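Local coordinates for sister chromatid cohesion protein (Chaetomium thermophilum, PDB 5T8V) that probably acts as a cohesin loader, taking part in placing cohesin on chromatin, this piece being the HEAT-repeat C-terminal fragment of Scc2, at residues Val913-Ala927 and Arg975-Cys987. Numbering follows the deposited sequence.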
loop_
_atom_site.group_PDB
_atom_site.type_symbol
_atom_site.label_atom_id
_atom_site.label_comp_id
_atom_site.label_asym_id
_atom_site.label_seq_id
_atom_site.Cartn_x
_atom_site.Cartn_y
_atom_site.Cartn_z
ATOM N N VAL A 913 1.756 62.744 -1.455
ATOM C CA VAL A 913 1.534 61.600 -0.576
ATOM C C VAL A 913 2.805 61.150 0.122
ATOM O O VAL A 913 2.735 60.366 1.075
ATOM C CB VAL A 913 0.931 60.404 -1.346
ATOM C CG1 VAL A 913 -0.266 60.850 -2.188
ATOM C CG2 VAL A 913 1.978 59.721 -2.219
ATOM N N VAL A 914 3.968 61.621 -0.331
ATOM C CA VAL A 914 5.230 61.283 0.310
ATOM C C VAL A 914 5.236 61.663 1.783
ATOM O O VAL A 914 5.979 61.069 2.572
ATOM C CB VAL A 914 6.390 61.970 -0.444
ATOM C CG1 VAL A 914 7.677 61.945 0.374
ATOM C CG2 VAL A 914 6.606 61.303 -1.791
ATOM N N ALA A 915 4.423 62.639 2.178
ATOM C CA ALA A 915 4.479 63.196 3.522
ATOM C C ALA A 915 3.586 62.469 4.520
ATOM O O ALA A 915 3.499 62.904 5.674
ATOM C CB ALA A 915 4.094 64.679 3.487
ATOM N N LYS A 916 2.928 61.380 4.122
ATOM C CA LYS A 916 1.990 60.699 5.011
ATOM C C LYS A 916 2.154 59.187 4.954
ATOM O O LYS A 916 2.263 58.523 5.991
ATOM C CB LYS A 916 0.550 61.066 4.646
ATOM C CG LYS A 916 0.268 62.559 4.611
ATOM C CD LYS A 916 -1.202 62.838 4.341
ATOM C CE LYS A 916 -1.491 64.331 4.329
ATOM N NZ LYS A 916 -2.942 64.623 4.156
ATOM N N VAL A 917 2.158 58.642 3.742
ATOM C CA VAL A 917 2.113 57.201 3.501
ATOM C C VAL A 917 3.170 56.471 4.327
ATOM O O VAL A 917 4.262 57.013 4.547
ATOM C CB VAL A 917 2.293 56.909 2.003
ATOM C CG1 VAL A 917 3.706 57.269 1.545
ATOM C CG2 VAL A 917 1.991 55.478 1.704
ATOM N N PRO A 918 2.904 55.241 4.801
ATOM C CA PRO A 918 3.937 54.506 5.548
ATOM C C PRO A 918 5.202 54.243 4.746
ATOM O O PRO A 918 5.274 54.550 3.553
ATOM C CB PRO A 918 3.234 53.192 5.926
ATOM C CG PRO A 918 2.009 53.127 5.078
ATOM C CD PRO A 918 1.609 54.539 4.845
ATOM N N ARG A 919 6.205 53.661 5.408
ATOM C CA ARG A 919 7.511 53.462 4.787
ATOM C C ARG A 919 7.439 52.469 3.633
ATOM O O ARG A 919 7.874 52.769 2.515
ATOM C CB ARG A 919 8.507 52.984 5.844
ATOM C CG ARG A 919 9.874 52.564 5.306
ATOM C CD ARG A 919 10.644 51.757 6.340
ATOM N NE ARG A 919 11.666 50.917 5.711
ATOM C CZ ARG A 919 12.969 51.183 5.679
ATOM N NH1 ARG A 919 13.456 52.274 6.254
ATOM N NH2 ARG A 919 13.795 50.344 5.069
ATOM N N ALA A 920 6.903 51.272 3.891
ATOM C CA ALA A 920 6.929 50.211 2.888
ATOM C C ALA A 920 6.348 50.682 1.561
ATOM O O ALA A 920 6.840 50.306 0.491
ATOM C CB ALA A 920 6.169 48.989 3.402
ATOM N N LEU A 921 5.299 51.503 1.608
ATOM C CA LEU A 921 4.737 52.048 0.378
ATOM C C LEU A 921 5.544 53.245 -0.111
ATOM O O LEU A 921 5.701 53.440 -1.323
ATOM C CB LEU A 921 3.275 52.437 0.597
ATOM C CG LEU A 921 2.513 53.039 -0.589
ATOM C CD1 LEU A 921 2.774 52.263 -1.865
ATOM C CD2 LEU A 921 1.016 53.048 -0.303
ATOM N N LEU A 922 6.072 54.050 0.817
ATOM C CA LEU A 922 6.941 55.152 0.422
ATOM C C LEU A 922 8.079 54.660 -0.463
ATOM O O LEU A 922 8.570 55.403 -1.322
ATOM C CB LEU A 922 7.510 55.868 1.645
ATOM C CG LEU A 922 8.470 57.015 1.300
ATOM C CD1 LEU A 922 7.848 58.020 0.334
ATOM C CD2 LEU A 922 8.920 57.715 2.562
ATOM N N ASP A 923 8.514 53.415 -0.262
ATOM C CA ASP A 923 9.583 52.854 -1.081
ATOM C C ASP A 923 9.159 52.754 -2.542
ATOM O O ASP A 923 9.786 53.343 -3.432
ATOM C CB ASP A 923 9.980 51.483 -0.522
ATOM C CG ASP A 923 11.323 51.007 -1.029
ATOM O OD1 ASP A 923 11.501 50.926 -2.261
ATOM O OD2 ASP A 923 12.204 50.715 -0.193
ATOM N N ASP A 924 8.079 52.019 -2.806
ATOM C CA ASP A 924 7.649 51.813 -4.184
ATOM C C ASP A 924 7.216 53.123 -4.834
ATOM O O ASP A 924 7.446 53.331 -6.032
ATOM C CB ASP A 924 6.517 50.789 -4.229
ATOM C CG ASP A 924 6.941 49.430 -3.702
ATOM O OD1 ASP A 924 7.628 48.697 -4.440
ATOM O OD2 ASP A 924 6.585 49.098 -2.553
ATOM N N VAL A 925 6.595 54.025 -4.068
ATOM C CA VAL A 925 6.152 55.286 -4.662
ATOM C C VAL A 925 7.345 56.183 -4.964
ATOM O O VAL A 925 7.344 56.921 -5.956
ATOM C CB VAL A 925 5.132 56.000 -3.756
ATOM C CG1 VAL A 925 5.766 56.406 -2.468
ATOM C CG2 VAL A 925 4.568 57.212 -4.458
ATOM N N MET A 926 8.370 56.159 -4.110
ATOM C CA MET A 926 9.572 56.937 -4.391
ATOM C C MET A 926 10.273 56.404 -5.633
ATOM O O MET A 926 10.688 57.176 -6.509
ATOM C CB MET A 926 10.512 56.914 -3.184
ATOM C CG MET A 926 11.764 57.773 -3.350
ATOM S SD MET A 926 11.408 59.540 -3.509
ATOM C CE MET A 926 10.930 59.945 -1.827
ATOM N N ALA A 927 10.412 55.079 -5.729
ATOM C CA ALA A 927 10.937 54.479 -6.950
ATOM C C ALA A 927 10.148 54.950 -8.166
ATOM O O ALA A 927 10.725 55.365 -9.178
ATOM C CB ALA A 927 10.898 52.955 -6.840
ATOM N N ARG A 975 9.700 61.859 9.643
ATOM C CA ARG A 975 9.261 61.910 8.255
ATOM C C ARG A 975 10.307 62.566 7.361
ATOM O O ARG A 975 10.556 62.098 6.246
ATOM C CB ARG A 975 7.925 62.647 8.149
ATOM C CG ARG A 975 7.171 62.348 6.866
ATOM C CD ARG A 975 6.681 60.904 6.839
ATOM N NE ARG A 975 6.182 60.510 5.530
ATOM C CZ ARG A 975 5.810 59.273 5.222
ATOM N NH1 ARG A 975 5.880 58.306 6.129
ATOM N NH2 ARG A 975 5.368 58.999 4.003
ATOM N N TYR A 976 10.925 63.653 7.824
ATOM C CA TYR A 976 11.977 64.293 7.041
ATOM C C TYR A 976 13.086 63.300 6.711
ATOM O O TYR A 976 13.416 63.076 5.539
ATOM C CB TYR A 976 12.544 65.494 7.805
ATOM C CG TYR A 976 11.598 66.671 7.941
ATOM C CD1 TYR A 976 10.736 67.025 6.910
ATOM C CD2 TYR A 976 11.575 67.434 9.103
ATOM C CE1 TYR A 976 9.878 68.100 7.033
ATOM C CE2 TYR A 976 10.719 68.511 9.234
ATOM C CZ TYR A 976 9.874 68.840 8.196
ATOM O OH TYR A 976 9.021 69.912 8.323
ATOM N N SER A 977 13.672 62.693 7.745
ATOM C CA SER A 977 14.750 61.732 7.538
ATOM C C SER A 977 14.296 60.555 6.691
ATOM O O SER A 977 15.089 60.008 5.918
ATOM C CB SER A 977 15.269 61.234 8.884
ATOM O OG SER A 977 14.329 60.369 9.496
ATOM N N LEU A 978 13.038 60.135 6.829
ATOM C CA LEU A 978 12.543 59.039 6.004
ATOM C C LEU A 978 12.532 59.436 4.532
ATOM O O LEU A 978 12.998 58.683 3.668
ATOM C CB LEU A 978 11.146 58.625 6.467
ATOM C CG LEU A 978 10.535 57.447 5.704
ATOM C CD1 LEU A 978 11.342 56.179 5.923
ATOM C CD2 LEU A 978 9.083 57.231 6.101
ATOM N N ILE A 979 12.005 60.625 4.229
ATOM C CA ILE A 979 11.945 61.089 2.845
ATOM C C ILE A 979 13.350 61.219 2.269
ATOM O O ILE A 979 13.639 60.731 1.171
ATOM C CB ILE A 979 11.175 62.420 2.761
ATOM C CG1 ILE A 979 9.729 62.224 3.223
ATOM C CG2 ILE A 979 11.205 62.976 1.334
ATOM C CD1 ILE A 979 8.962 63.521 3.428
ATOM N N VAL A 980 14.243 61.888 3.001
ATOM C CA VAL A 980 15.621 62.027 2.536
ATOM C C VAL A 980 16.240 60.658 2.289
ATOM O O VAL A 980 16.915 60.436 1.276
ATOM C CB VAL A 980 16.444 62.846 3.548
ATOM C CG1 VAL A 980 17.912 62.915 3.124
ATOM C CG2 VAL A 980 15.869 64.246 3.689
ATOM N N GLY A 981 16.018 59.717 3.207
ATOM C CA GLY A 981 16.653 58.415 3.087
ATOM C C GLY A 981 16.161 57.642 1.881
ATOM O O GLY A 981 16.957 57.091 1.113
ATOM N N MET A 982 14.841 57.585 1.696
ATOM C CA MET A 982 14.297 56.895 0.532
ATOM C C MET A 982 14.757 57.557 -0.760
ATOM O O MET A 982 15.137 56.874 -1.721
ATOM C CB MET A 982 12.770 56.867 0.611
ATOM C CG MET A 982 12.218 56.090 1.800
ATOM S SD MET A 982 12.923 54.436 1.982
ATOM C CE MET A 982 12.867 53.844 0.303
ATOM N N ALA A 983 14.735 58.891 -0.799
ATOM C CA ALA A 983 15.236 59.606 -1.967
ATOM C C ALA A 983 16.664 59.183 -2.283
ATOM O O ALA A 983 16.984 58.834 -3.424
ATOM C CB ALA A 983 15.157 61.114 -1.730
ATOM N N GLY A 984 17.535 59.196 -1.274
ATOM C CA GLY A 984 18.895 58.728 -1.477
ATOM C C GLY A 984 18.958 57.288 -1.945
ATOM O O GLY A 984 19.870 56.911 -2.685
ATOM N N LYS A 985 17.990 56.467 -1.530
ATOM C CA LYS A 985 17.995 55.062 -1.924
ATOM C C LYS A 985 17.682 54.903 -3.407
ATOM O O LYS A 985 18.372 54.164 -4.119
ATOM C CB LYS A 985 16.991 54.273 -1.082
ATOM C CG LYS A 985 16.899 52.797 -1.460
ATOM C CD LYS A 985 16.010 52.025 -0.501
ATOM C CE LYS A 985 15.884 50.563 -0.902
ATOM N NZ LYS A 985 15.656 49.676 0.275
ATOM N N HIS A 986 16.646 55.587 -3.891
ATOM C CA HIS A 986 16.159 55.372 -5.250
ATOM C C HIS A 986 16.681 56.398 -6.249
ATOM O O HIS A 986 17.116 56.027 -7.344
ATOM C CB HIS A 986 14.628 55.376 -5.259
ATOM C CG HIS A 986 14.025 54.240 -4.497
ATOM N ND1 HIS A 986 13.870 52.983 -5.039
ATOM C CD2 HIS A 986 13.551 54.167 -3.231
ATOM C CE1 HIS A 986 13.324 52.184 -4.141
ATOM N NE2 HIS A 986 13.117 52.879 -3.036
ATOM N N CYS A 987 16.641 57.681 -5.903
ATOM C CA CYS A 987 16.996 58.759 -6.821
ATOM C C CYS A 987 18.197 59.510 -6.268
ATOM O O CYS A 987 18.084 60.214 -5.260
ATOM C CB CYS A 987 15.812 59.700 -7.027
ATOM S SG CYS A 987 14.920 60.118 -5.523
#
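R975 reaches from its helix into the turn that leads to helix 919-927 and gives NH2 to V914 O at 2.6 Å. That donor stands above the carbonyl plane of V914, yet the oxygen lies close to the guanidinium plane, and NE adds a weak bond to the same atom. V917 O also faces the guanidinium edge, but its modelled position is doubtful. A bend at chi2 (68°) turns the arginine chain, and its flat end lies between L922 CD2 over one face and the backbone of K916 over the other. L922 also meets L978 tip to tip, CD2 to CG at 3.5 Å, and the same CD2 methyl, with CG just behind it, lies against M982 CG. The axes of 919-927 and 975-986, neighbours in the HEAT-repeat solenoid of Scc2, come within 9.4 Å at their closest and cross at -46°, and M926 enters knob-into-hole among I979, M982, A983 and H986. Bends at chi2 and chi3 of M926 bring its SD to 4.1 Å from C987 SG. Farther along, H986 lies with one ring face over the A927 backbone and donates weakly from NE2 to D923 OD1 (2.7 Å), carboxylate and ring nearly perpendicular. A leucine in place of H986 would probably leave OD1 without this donor and the D923 carboxylate freer to turn. D923 OD2 lies 3.6 Å from K985 NZ, a long salt bridge; R919, nearby, forms its salt bridge with D1034 of helix 1026-1042.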